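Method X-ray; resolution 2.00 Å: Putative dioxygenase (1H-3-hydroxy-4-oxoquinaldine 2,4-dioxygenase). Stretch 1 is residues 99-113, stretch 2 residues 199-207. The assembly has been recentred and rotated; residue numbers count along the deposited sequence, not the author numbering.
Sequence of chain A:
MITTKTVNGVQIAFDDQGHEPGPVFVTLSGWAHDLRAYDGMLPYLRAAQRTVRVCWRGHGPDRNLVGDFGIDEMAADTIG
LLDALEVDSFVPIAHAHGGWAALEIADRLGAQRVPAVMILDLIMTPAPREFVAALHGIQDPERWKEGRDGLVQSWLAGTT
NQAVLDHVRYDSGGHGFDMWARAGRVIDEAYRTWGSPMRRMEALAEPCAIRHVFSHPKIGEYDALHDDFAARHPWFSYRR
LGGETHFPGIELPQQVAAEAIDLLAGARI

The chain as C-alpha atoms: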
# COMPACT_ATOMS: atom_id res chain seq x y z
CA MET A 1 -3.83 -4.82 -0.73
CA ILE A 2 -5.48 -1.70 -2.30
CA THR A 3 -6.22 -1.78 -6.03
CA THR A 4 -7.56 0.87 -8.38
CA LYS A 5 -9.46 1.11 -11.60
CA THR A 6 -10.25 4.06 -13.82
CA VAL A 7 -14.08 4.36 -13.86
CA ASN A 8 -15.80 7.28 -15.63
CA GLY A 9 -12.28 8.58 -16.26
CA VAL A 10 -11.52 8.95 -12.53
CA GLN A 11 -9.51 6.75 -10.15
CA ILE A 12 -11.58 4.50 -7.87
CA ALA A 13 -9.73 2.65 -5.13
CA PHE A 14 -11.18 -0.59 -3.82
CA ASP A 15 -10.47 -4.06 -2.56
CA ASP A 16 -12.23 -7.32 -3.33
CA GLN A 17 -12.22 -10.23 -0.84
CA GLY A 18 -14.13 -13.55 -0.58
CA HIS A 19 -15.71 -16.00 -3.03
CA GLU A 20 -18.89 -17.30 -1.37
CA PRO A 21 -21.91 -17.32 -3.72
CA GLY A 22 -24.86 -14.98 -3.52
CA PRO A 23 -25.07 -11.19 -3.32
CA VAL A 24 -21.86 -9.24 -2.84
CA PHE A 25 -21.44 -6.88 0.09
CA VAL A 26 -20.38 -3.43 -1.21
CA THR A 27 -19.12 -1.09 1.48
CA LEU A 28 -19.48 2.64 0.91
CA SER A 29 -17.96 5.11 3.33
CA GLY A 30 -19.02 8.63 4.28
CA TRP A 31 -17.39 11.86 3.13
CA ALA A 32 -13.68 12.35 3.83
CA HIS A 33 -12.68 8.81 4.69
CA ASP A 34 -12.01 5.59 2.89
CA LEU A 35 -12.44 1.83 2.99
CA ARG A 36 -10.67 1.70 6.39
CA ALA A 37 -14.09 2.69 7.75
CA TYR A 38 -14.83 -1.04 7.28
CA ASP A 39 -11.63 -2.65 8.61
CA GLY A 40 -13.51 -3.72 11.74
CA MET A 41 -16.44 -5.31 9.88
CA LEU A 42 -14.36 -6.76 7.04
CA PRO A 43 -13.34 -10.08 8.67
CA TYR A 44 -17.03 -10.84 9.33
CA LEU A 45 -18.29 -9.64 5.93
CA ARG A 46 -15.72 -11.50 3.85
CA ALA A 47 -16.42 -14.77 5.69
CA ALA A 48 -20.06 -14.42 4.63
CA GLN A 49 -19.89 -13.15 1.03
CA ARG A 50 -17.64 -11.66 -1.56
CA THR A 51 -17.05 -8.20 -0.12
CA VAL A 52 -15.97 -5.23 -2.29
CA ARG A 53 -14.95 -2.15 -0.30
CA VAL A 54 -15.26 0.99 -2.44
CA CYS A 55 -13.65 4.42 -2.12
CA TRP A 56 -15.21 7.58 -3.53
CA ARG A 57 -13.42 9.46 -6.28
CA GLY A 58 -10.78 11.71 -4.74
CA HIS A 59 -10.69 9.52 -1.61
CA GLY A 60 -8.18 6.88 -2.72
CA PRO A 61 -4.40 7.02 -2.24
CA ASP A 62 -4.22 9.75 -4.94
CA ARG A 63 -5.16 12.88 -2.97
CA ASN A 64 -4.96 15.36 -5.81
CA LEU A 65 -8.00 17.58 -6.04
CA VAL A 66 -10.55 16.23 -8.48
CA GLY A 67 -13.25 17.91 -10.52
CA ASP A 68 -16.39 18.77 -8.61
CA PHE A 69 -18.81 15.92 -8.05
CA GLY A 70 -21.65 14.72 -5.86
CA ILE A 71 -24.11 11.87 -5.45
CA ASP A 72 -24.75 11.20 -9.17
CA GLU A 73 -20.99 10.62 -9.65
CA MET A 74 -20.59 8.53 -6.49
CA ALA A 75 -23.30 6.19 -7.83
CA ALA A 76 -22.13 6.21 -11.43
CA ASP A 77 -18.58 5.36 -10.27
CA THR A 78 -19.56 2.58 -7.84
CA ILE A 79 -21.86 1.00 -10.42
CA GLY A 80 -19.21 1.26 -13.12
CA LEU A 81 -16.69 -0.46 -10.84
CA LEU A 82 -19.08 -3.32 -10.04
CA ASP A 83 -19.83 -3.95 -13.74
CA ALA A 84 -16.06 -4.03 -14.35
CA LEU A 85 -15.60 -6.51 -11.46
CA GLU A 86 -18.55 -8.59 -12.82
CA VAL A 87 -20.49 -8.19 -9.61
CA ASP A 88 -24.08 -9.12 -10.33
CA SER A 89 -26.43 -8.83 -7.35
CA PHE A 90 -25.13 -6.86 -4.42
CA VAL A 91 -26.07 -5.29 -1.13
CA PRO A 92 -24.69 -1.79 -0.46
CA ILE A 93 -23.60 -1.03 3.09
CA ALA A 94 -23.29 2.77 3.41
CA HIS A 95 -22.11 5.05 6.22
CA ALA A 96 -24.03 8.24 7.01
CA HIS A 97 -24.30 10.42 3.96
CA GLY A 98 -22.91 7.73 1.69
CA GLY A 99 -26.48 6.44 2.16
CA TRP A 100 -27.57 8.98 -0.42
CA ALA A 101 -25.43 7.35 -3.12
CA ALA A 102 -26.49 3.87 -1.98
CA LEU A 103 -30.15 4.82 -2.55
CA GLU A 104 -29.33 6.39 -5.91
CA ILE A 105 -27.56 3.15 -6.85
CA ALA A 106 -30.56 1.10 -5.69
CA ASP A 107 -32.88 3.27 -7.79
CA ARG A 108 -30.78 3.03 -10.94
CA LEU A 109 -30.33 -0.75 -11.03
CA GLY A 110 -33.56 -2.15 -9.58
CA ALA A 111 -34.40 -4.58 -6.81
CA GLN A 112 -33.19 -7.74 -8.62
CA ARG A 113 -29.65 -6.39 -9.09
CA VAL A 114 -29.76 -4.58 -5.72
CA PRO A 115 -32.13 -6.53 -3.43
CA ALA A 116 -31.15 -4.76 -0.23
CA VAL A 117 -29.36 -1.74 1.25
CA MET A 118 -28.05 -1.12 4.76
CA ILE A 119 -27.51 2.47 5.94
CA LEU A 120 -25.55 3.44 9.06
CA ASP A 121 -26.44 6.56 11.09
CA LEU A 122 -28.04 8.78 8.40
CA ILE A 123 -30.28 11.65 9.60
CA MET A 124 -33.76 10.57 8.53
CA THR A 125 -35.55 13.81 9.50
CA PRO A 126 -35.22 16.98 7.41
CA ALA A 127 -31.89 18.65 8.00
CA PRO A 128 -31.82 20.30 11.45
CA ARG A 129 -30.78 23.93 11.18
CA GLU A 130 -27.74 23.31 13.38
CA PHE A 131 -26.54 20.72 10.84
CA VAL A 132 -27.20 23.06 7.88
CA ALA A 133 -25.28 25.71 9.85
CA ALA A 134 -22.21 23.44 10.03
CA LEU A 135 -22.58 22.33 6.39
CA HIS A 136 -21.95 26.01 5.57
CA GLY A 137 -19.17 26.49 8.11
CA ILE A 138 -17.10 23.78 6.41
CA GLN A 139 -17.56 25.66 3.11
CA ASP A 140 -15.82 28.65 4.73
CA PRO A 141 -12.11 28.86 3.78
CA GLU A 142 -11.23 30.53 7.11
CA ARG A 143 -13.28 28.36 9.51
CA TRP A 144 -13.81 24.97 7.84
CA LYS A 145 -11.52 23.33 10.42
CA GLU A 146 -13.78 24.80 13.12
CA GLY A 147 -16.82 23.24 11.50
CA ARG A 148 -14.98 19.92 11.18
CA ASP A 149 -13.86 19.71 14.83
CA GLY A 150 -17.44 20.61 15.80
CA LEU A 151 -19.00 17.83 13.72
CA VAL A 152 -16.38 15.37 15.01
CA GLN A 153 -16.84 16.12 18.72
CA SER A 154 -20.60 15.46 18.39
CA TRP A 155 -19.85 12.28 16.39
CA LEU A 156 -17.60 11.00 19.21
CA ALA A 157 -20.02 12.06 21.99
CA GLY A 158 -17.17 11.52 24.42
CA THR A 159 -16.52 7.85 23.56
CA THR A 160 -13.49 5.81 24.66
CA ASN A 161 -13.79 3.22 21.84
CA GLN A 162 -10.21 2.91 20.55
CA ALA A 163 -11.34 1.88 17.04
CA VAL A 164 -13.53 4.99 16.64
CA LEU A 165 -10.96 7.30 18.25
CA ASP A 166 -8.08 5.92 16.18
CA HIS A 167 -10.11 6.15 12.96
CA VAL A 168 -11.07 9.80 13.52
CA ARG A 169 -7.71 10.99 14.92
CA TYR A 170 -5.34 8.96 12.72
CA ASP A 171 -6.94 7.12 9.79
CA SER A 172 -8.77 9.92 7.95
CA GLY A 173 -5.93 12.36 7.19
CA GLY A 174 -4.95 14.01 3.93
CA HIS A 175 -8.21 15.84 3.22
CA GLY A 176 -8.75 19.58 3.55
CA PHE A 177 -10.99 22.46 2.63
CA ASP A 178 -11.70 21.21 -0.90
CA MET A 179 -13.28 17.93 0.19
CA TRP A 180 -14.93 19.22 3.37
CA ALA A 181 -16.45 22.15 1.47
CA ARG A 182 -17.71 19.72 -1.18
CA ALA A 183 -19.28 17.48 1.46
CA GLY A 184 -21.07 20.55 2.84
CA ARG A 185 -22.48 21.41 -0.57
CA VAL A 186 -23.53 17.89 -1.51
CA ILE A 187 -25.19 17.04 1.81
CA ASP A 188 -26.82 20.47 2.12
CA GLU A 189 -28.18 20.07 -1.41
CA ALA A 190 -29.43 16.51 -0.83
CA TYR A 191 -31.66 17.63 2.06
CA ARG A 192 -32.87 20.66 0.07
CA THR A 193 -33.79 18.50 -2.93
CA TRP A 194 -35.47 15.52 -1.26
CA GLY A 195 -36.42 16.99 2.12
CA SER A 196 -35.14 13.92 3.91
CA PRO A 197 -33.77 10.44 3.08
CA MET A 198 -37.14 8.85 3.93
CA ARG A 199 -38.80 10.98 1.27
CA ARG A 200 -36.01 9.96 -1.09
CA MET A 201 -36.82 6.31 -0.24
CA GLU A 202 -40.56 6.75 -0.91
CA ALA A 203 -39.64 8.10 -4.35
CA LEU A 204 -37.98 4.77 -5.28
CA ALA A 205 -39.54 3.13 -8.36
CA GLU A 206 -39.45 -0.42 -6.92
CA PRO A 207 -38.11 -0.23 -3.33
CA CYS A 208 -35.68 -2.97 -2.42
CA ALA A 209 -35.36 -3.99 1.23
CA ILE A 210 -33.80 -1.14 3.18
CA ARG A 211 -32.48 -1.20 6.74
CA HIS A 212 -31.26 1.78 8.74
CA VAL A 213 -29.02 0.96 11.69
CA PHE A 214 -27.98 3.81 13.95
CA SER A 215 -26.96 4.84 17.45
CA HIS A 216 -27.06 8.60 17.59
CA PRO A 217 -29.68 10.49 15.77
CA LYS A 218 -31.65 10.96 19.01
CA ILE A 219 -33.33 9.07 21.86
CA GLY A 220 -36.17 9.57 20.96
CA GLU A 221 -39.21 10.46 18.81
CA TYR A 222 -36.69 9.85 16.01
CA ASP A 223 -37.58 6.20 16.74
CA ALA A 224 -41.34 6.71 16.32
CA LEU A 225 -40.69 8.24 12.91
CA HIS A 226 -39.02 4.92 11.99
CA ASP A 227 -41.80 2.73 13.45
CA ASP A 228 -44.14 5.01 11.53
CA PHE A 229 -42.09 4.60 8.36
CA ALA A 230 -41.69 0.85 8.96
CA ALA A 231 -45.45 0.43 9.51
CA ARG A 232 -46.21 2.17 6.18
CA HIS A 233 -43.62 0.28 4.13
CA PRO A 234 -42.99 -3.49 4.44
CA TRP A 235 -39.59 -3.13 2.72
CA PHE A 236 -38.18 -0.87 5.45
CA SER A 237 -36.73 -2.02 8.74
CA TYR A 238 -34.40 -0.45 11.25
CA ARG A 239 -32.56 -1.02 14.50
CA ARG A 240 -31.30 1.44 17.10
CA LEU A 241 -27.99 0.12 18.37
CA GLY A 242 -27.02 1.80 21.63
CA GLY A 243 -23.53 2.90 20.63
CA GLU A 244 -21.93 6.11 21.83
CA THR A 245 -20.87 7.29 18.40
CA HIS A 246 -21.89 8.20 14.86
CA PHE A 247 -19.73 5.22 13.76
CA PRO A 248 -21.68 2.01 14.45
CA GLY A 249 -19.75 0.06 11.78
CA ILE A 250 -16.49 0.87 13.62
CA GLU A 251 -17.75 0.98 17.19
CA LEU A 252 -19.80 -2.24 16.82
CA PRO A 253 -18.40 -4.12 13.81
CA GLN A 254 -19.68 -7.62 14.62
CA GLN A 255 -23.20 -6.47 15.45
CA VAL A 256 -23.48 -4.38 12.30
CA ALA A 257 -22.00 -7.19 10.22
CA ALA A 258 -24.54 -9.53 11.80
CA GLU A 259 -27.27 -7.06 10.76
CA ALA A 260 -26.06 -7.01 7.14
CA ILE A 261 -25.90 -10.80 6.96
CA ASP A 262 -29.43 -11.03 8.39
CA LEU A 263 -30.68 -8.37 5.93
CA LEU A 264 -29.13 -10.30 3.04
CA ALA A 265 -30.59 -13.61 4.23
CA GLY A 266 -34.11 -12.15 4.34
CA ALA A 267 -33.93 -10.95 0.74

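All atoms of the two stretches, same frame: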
# COMPACT_ATOMS: atom_id res chain seq x y z
N GLY A 99 -25.14 6.97 2.39
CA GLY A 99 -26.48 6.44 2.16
C GLY A 99 -27.16 7.06 0.96
O GLY A 99 -27.92 6.39 0.25
N TRP A 100 -26.90 8.35 0.70
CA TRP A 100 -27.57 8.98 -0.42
C TRP A 100 -27.17 8.34 -1.73
O TRP A 100 -28.02 8.18 -2.62
CB TRP A 100 -27.26 10.48 -0.47
CG TRP A 100 -27.78 11.27 0.66
CD1 TRP A 100 -27.10 11.64 1.79
CD2 TRP A 100 -29.10 11.84 0.79
NE1 TRP A 100 -27.92 12.39 2.61
CE2 TRP A 100 -29.15 12.52 2.02
CE3 TRP A 100 -30.24 11.85 -0.03
CZ2 TRP A 100 -30.29 13.21 2.47
CZ3 TRP A 100 -31.38 12.54 0.42
CH2 TRP A 100 -31.38 13.19 1.66
N ALA A 101 -25.88 8.02 -1.90
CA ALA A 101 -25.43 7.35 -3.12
C ALA A 101 -25.95 5.92 -3.18
O ALA A 101 -26.35 5.44 -4.24
CB ALA A 101 -23.91 7.36 -3.19
N ALA A 102 -25.94 5.24 -2.04
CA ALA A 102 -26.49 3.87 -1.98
C ALA A 102 -27.93 3.82 -2.48
O ALA A 102 -28.31 2.92 -3.23
CB ALA A 102 -26.40 3.34 -0.55
N LEU A 103 -28.76 4.81 -2.09
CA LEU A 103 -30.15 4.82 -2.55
C LEU A 103 -30.24 5.19 -4.03
O LEU A 103 -31.07 4.64 -4.77
CB LEU A 103 -30.96 5.77 -1.68
CG LEU A 103 -30.93 5.33 -0.21
CD1 LEU A 103 -31.45 6.38 0.73
CD2 LEU A 103 -31.75 4.05 -0.06
N GLU A 104 -29.38 6.10 -4.49
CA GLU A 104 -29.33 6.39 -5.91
C GLU A 104 -28.95 5.14 -6.68
O GLU A 104 -29.55 4.85 -7.72
CB GLU A 104 -28.35 7.54 -6.19
CG GLU A 104 -28.22 7.92 -7.67
CD GLU A 104 -29.54 8.37 -8.30
OE1 GLU A 104 -30.40 8.87 -7.55
OE2 GLU A 104 -29.70 8.23 -9.54
N ILE A 105 -27.96 4.39 -6.18
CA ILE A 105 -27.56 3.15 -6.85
C ILE A 105 -28.73 2.16 -6.86
O ILE A 105 -29.00 1.49 -7.87
CB ILE A 105 -26.31 2.53 -6.19
CG1 ILE A 105 -25.08 3.44 -6.35
CG2 ILE A 105 -26.04 1.12 -6.77
CD1 ILE A 105 -23.94 3.16 -5.33
N ALA A 106 -29.42 2.02 -5.73
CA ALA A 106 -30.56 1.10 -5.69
C ALA A 106 -31.61 1.50 -6.71
O ALA A 106 -32.20 0.64 -7.38
CB ALA A 106 -31.17 1.06 -4.30
N ASP A 107 -31.84 2.81 -6.87
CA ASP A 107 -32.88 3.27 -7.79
C ASP A 107 -32.48 3.03 -9.24
O ASP A 107 -33.33 2.74 -10.09
CB ASP A 107 -33.15 4.76 -7.57
CG ASP A 107 -34.37 5.25 -8.32
OD1 ASP A 107 -35.23 4.42 -8.67
OD2 ASP A 107 -34.45 6.48 -8.57
N ARG A 108 -31.19 3.15 -9.55
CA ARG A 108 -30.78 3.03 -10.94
C ARG A 108 -30.83 1.59 -11.44
O ARG A 108 -31.08 1.36 -12.63
CB ARG A 108 -29.37 3.59 -11.12
CG ARG A 108 -29.29 5.09 -10.90
CD ARG A 108 -27.91 5.61 -11.20
NE ARG A 108 -27.87 7.06 -11.01
CZ ARG A 108 -26.93 7.85 -11.49
NH1 ARG A 108 -25.93 7.33 -12.18
NH2 ARG A 108 -26.97 9.16 -11.26
N LEU A 109 -30.57 0.62 -10.58
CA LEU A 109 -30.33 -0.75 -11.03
C LEU A 109 -31.51 -1.69 -10.80
O LEU A 109 -31.59 -2.73 -11.46
CB LEU A 109 -29.11 -1.33 -10.32
CG LEU A 109 -27.79 -0.61 -10.61
CD1 LEU A 109 -26.70 -1.16 -9.71
CD2 LEU A 109 -27.42 -0.72 -12.07
N GLY A 110 -32.39 -1.35 -9.86
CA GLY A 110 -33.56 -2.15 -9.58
C GLY A 110 -33.30 -3.13 -8.46
O GLY A 110 -32.16 -3.34 -8.02
N ALA A 111 -34.39 -3.75 -8.01
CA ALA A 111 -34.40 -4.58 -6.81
C ALA A 111 -33.91 -6.00 -7.05
O ALA A 111 -33.64 -6.71 -6.08
CB ALA A 111 -35.81 -4.63 -6.21
N GLN A 112 -33.79 -6.43 -8.32
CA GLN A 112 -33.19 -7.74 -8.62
C GLN A 112 -31.67 -7.66 -8.57
O GLN A 112 -31.02 -8.52 -7.97
CB GLN A 112 -33.67 -8.24 -9.98
CG GLN A 112 -35.19 -8.57 -10.09
CD GLN A 112 -36.10 -7.34 -10.31
OE1 GLN A 112 -35.80 -6.46 -11.13
NE2 GLN A 112 -37.21 -7.27 -9.56
N ARG A 113 -31.09 -6.61 -9.17
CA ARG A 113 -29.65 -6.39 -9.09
C ARG A 113 -29.24 -5.92 -7.70
O ARG A 113 -28.20 -6.34 -7.19
CB ARG A 113 -29.21 -5.39 -10.16
CG ARG A 113 -27.73 -4.93 -10.08
CD ARG A 113 -26.82 -5.89 -10.84
NE ARG A 113 -25.41 -5.48 -10.82
CZ ARG A 113 -24.81 -4.73 -11.74
NH1 ARG A 113 -25.47 -4.25 -12.79
NH2 ARG A 113 -23.52 -4.46 -11.61
N ARG A 199 -38.10 10.55 2.47
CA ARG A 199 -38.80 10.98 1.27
C ARG A 199 -38.07 10.51 0.02
O ARG A 199 -38.71 10.09 -0.96
CB ARG A 199 -38.98 12.50 1.29
CG ARG A 199 -40.07 12.95 2.28
CD ARG A 199 -40.20 14.47 2.37
NE ARG A 199 -40.68 15.08 1.13
CZ ARG A 199 -41.93 15.03 0.69
NH1 ARG A 199 -42.86 14.37 1.38
NH2 ARG A 199 -42.27 15.62 -0.45
N ARG A 200 -36.74 10.54 0.03
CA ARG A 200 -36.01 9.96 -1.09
C ARG A 200 -36.39 8.49 -1.26
O ARG A 200 -36.65 8.04 -2.39
CB ARG A 200 -34.49 10.14 -0.90
CG ARG A 200 -33.68 10.05 -2.22
CD ARG A 200 -33.47 8.61 -2.72
NE ARG A 200 -32.95 8.57 -4.10
CZ ARG A 200 -33.68 8.35 -5.18
NH1 ARG A 200 -34.99 8.12 -5.08
NH2 ARG A 200 -33.11 8.37 -6.39
N MET A 201 -36.47 7.74 -0.16
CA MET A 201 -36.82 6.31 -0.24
C MET A 201 -38.22 6.08 -0.81
O MET A 201 -38.43 5.15 -1.60
CB MET A 201 -36.72 5.66 1.14
CG MET A 201 -35.32 5.62 1.68
SD MET A 201 -35.20 4.64 3.16
CE MET A 201 -34.74 5.73 4.49
N GLU A 202 -39.20 6.90 -0.40
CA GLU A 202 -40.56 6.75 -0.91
C GLU A 202 -40.64 7.07 -2.40
O GLU A 202 -41.58 6.62 -3.07
CB GLU A 202 -41.54 7.62 -0.12
CG GLU A 202 -41.54 7.36 1.39
CD GLU A 202 -42.61 8.19 2.13
OE1 GLU A 202 -43.81 7.86 2.01
OE2 GLU A 202 -42.25 9.17 2.83
N ALA A 203 -39.68 7.83 -2.92
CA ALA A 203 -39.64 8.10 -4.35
C ALA A 203 -39.04 6.97 -5.17
O ALA A 203 -38.97 7.08 -6.40
CB ALA A 203 -38.87 9.39 -4.59
N LEU A 204 -38.60 5.87 -4.54
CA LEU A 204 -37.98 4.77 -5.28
C LEU A 204 -39.02 4.06 -6.13
O LEU A 204 -40.07 3.66 -5.62
CB LEU A 204 -37.33 3.78 -4.31
CG LEU A 204 -36.03 4.25 -3.65
CD1 LEU A 204 -35.70 3.39 -2.45
CD2 LEU A 204 -34.89 4.28 -4.67
N ALA A 205 -38.71 3.89 -7.42
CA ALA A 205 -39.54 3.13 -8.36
C ALA A 205 -40.03 1.81 -7.76
O ALA A 205 -41.23 1.65 -7.50
CB ALA A 205 -38.76 2.85 -9.65
N GLU A 206 -39.12 0.85 -7.56
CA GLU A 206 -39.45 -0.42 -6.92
C GLU A 206 -38.54 -0.58 -5.70
O GLU A 206 -37.40 -1.07 -5.83
CB GLU A 206 -39.31 -1.59 -7.89
CG GLU A 206 -38.04 -1.63 -8.75
CD GLU A 206 -37.71 -3.04 -9.24
OE1 GLU A 206 -38.59 -3.93 -9.22
OE2 GLU A 206 -36.55 -3.27 -9.65
N PRO A 207 -38.99 -0.19 -4.51
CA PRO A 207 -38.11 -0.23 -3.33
C PRO A 207 -37.61 -1.63 -3.04
O PRO A 207 -38.40 -2.56 -2.84
CB PRO A 207 -39.00 0.29 -2.19
CG PRO A 207 -40.14 0.94 -2.83
CD PRO A 207 -40.32 0.35 -4.19
O HOH W 1 -30.29 9.67 -3.51
O HOH W 2 -34.95 0.23 -5.32
O HOH W 3 -36.31 7.78 -7.19
O HOH W 4 -35.93 1.42 -7.51

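Two segments distant in sequence can be joined by a buried arginine that packs its aliphatic part and bonds its charged end to acidic side chains, supplemented by a carboxylate accepting from a backbone NH; this putative dioxygenase gives a compact example. Residues 99-109 form a regular helix. The second stretch enters as the last turn of another helix, 199-202, and continues as a loop that follows the first helix toward its C-terminal end. The CA atoms of Leu-103 and Met-201 lie 7.2 Å apart, those of Asp-107 and Leu-204 5.9 Å, and those of Ala-111 and Glu-206 6.5 Å. At Gly-110 the chain leaves helical geometry with a positive phi.

The centre of the contact is Arg-200, a buried residue whose CA-to-CB bond points toward the helix. Its NH2 donates to Glu-104 OE1 at 3.0 Å and to Asp-107 OD2 at 3.2 Å, both hydrogen bonds belonging to salt bridges. Glu-104 directs its CA-to-CB bond away, yet its side chain bends so that the carboxylate reaches the guanidinium near its plane. The other oxygen of that carboxylate, Glu-104 OE2, accepts from Arg-108 NE at 2.6 Å, so one acidic group serves two arginines. Waters complete the arrangement: water 1 accepts from Arg-200 NE and donates to Trp-100 O, both at 2.9 Å, while water 3 accepts from Arg-200 NH1 at 2.5 Å and donates to Asp-107 OD2 at 2.7 Å and Ala-203 O at 2.9 Å.

Arginine suits this place because its aliphatic portion packs while its end carries charge. Arg-200 CB lies 4.1 Å from Trp-100 CZ3, and Arg-200 CD lies 3.9 Å from Leu-103 CB. Leu-103 also meets the second helix through CD1, 4.1 Å from Met-201 CG. Leu-204 brings CD2 to 3.4 Å from Asp-107 CB and 3.8 Å from Leu-103 O, placing a branched apolar side chain against the helix beside the charged cluster.

At the far end, Glu-206 has a sideways CA-to-CB bond, but the end of its side chain comes nearer the other stretch, where OE2 accepts a nearly straight hydrogen bond of 2.8 Å from Ala-111 N. That oxygen is also 3.2 Å from Gly-110 CA. An ideal CB at Gly-110 would lie 2.8 Å from Glu-206 OE2, a clash, and at these backbone angles it would also jam against the preceding carbonyl oxygen; glycine satisfies both constraints. Ala-111 points its CA-to-CB bond toward the second stretch, and its CB lies 3.8 Å from Glu-206 OE2. The contact buries 564 Å², both sides summed.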